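Local coordinates for 5-dehydro-2-deoxygluconokinase (Bacillus halodurans C-125, PDB 2QCV), which probably phosphorylates 5-dehydro-2-deoxy-D-gluconate with ATP to give its 6-phosphate, a step of myo-inositol degradation, as a PfkB-family carbohydrate kinase, at the interface of chains A and B. Coordinates in Å, arbitrary orientation; residue numbers count along the deposited sequence, not the author numbering. Chains: chain A/B, Putative 5-dehydro-2-deoxygluconokinase.

The interface of chains A and B. Residues chain A 33-35, 105, 113, 115; chain B 41, 71-72, 74.
Carboxylate oxygen OE2 of A:Glu105 is gripped by two donors, one from each chain. The side-chain amide NE2 of B:Gln71 donates to A:Glu105 OE2 at 3.1 Å, in the plane of its own amide but well above the carboxylate plane (62° out of it). The backbone N of A:Met33 meets the same A:Glu105 OE2 at 2.9 Å on its anti side, nearly straight, which ties the 33-35 turn to the strand bearing A:Glu105. CB and CG of B:Gln71 pack against A:Met33, and the bend at chi2 (93°) turns the terminal amide towards A:Glu105.

A:Glu34 OE2 forms a salt bridge with B:Arg74 NE at 2.7 Å, entering at the edge of the guanidinium; B:Arg74 NH2 stays 3.5 Å from A:Glu34 OE2, so the pairing is single-pronged rather than side by side. An alanine in place of A:Glu34 would probably leave B:Arg74 without this charged mate and uncover the CG of B:Gln71. B:Lys41 NZ, turned by a bend at chi3, hydrogen-bonds A:Met33 O at 2.9 Å, with a weaker bond to A:Glu34 O. Methyl CD2 of A:Leu115 lies over one face of the B:His72 ring, 3.9 Å from its centroid, and the selenium SE of selenomethionine A:Met33 packs 3.8 Å from B:His72 CE1.

The start of B helix 71-82 thus meets the A 3-10 helix 33-35 and strands 101-106 and 111-117, while B strand 38-44 sends B:Lys41 to the 3-10 helix, one part of a two-fold interface that may reflect a biological dimer.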
# COMPACT_ATOMS: atom_id res chain seq x y z
N MSE A 33 18.15 19.94 16.41
CA MSE A 33 17.78 18.70 17.06
C MSE A 33 18.90 17.66 16.98
O MSE A 33 19.00 16.81 17.85
CB MSE A 33 16.50 18.13 16.44
CG MSE A 33 16.10 16.78 17.00
SE MSE A 33 14.62 15.99 16.01
CE MSE A 33 13.47 17.47 16.24
N GLU A 34 19.73 17.72 15.95
CA GLU A 34 20.89 16.81 15.86
C GLU A 34 21.71 16.85 17.16
O GLU A 34 22.25 15.84 17.60
CB GLU A 34 21.83 17.22 14.72
CG GLU A 34 21.25 17.06 13.33
CD GLU A 34 20.55 18.30 12.78
OE1 GLU A 34 19.89 19.04 13.53
OE2 GLU A 34 20.63 18.51 11.56
N GLU A 35 21.78 18.04 17.77
CA GLU A 35 22.55 18.26 18.99
C GLU A 35 21.75 18.02 20.28
O GLU A 35 22.33 18.08 21.37
CB GLU A 35 23.10 19.69 19.00
CG GLU A 35 23.95 20.03 17.80
CD GLU A 35 24.43 21.48 17.79
OE1 GLU A 35 24.28 22.20 18.82
OE2 GLU A 35 24.96 21.91 16.75
N GLU A 105 11.97 20.48 17.69
CA GLU A 105 13.23 21.18 17.57
C GLU A 105 12.97 22.62 17.92
O GLU A 105 12.02 23.21 17.40
CB GLU A 105 13.75 21.13 16.13
CG GLU A 105 15.04 21.90 15.96
CD GLU A 105 15.58 21.80 14.56
OE1 GLU A 105 15.08 22.54 13.68
OE2 GLU A 105 16.48 20.96 14.33
N SER A 113 10.09 23.66 15.22
CA SER A 113 9.49 22.79 14.21
C SER A 113 9.41 21.37 14.77
O SER A 113 10.02 21.07 15.80
CB SER A 113 10.34 22.79 12.94
OG SER A 113 11.65 22.34 13.21
N LEU A 115 9.63 17.16 13.86
CA LEU A 115 9.88 16.00 13.00
C LEU A 115 8.77 15.01 13.37
O LEU A 115 8.72 14.52 14.50
CB LEU A 115 11.29 15.45 13.27
CG LEU A 115 11.75 14.20 12.51
CD1 LEU A 115 11.40 14.30 11.02
CD2 LEU A 115 13.20 13.98 12.71
N LYS B 41 18.95 9.82 23.31
CA LYS B 41 19.12 9.53 21.89
C LYS B 41 20.50 8.97 21.57
O LYS B 41 21.53 9.61 21.85
CB LYS B 41 18.93 10.82 21.10
CG LYS B 41 18.87 10.67 19.62
CD LYS B 41 18.73 11.99 18.92
CE LYS B 41 20.02 12.78 18.97
NZ LYS B 41 19.91 14.09 18.28
N GLN B 71 16.73 15.59 10.75
CA GLN B 71 17.65 15.70 11.90
C GLN B 71 18.10 14.37 12.47
O GLN B 71 19.19 14.26 13.01
CB GLN B 71 17.05 16.53 13.02
CG GLN B 71 16.72 17.96 12.59
CD GLN B 71 15.31 18.14 12.12
OE1 GLN B 71 14.75 17.28 11.45
NE2 GLN B 71 14.71 19.31 12.43
N HIS B 72 17.27 13.34 12.35
CA HIS B 72 17.72 12.05 12.84
C HIS B 72 18.79 11.44 11.89
O HIS B 72 19.81 10.95 12.35
CB HIS B 72 16.53 11.11 13.01
CG HIS B 72 15.69 11.40 14.21
ND1 HIS B 72 16.15 12.13 15.28
CD2 HIS B 72 14.44 11.00 14.54
CE1 HIS B 72 15.20 12.22 16.20
NE2 HIS B 72 14.16 11.52 15.78
N ARG B 74 20.76 13.14 9.92
CA ARG B 74 21.99 13.94 10.03
C ARG B 74 22.74 13.68 11.32
O ARG B 74 23.97 13.70 11.34
CB ARG B 74 21.70 15.42 9.86
CG ARG B 74 21.19 15.73 8.49
CD ARG B 74 21.12 17.21 8.23
NE ARG B 74 20.07 17.91 8.99
CZ ARG B 74 18.80 18.04 8.61
NH1 ARG B 74 18.35 17.52 7.48
NH2 ARG B 74 17.97 18.73 9.36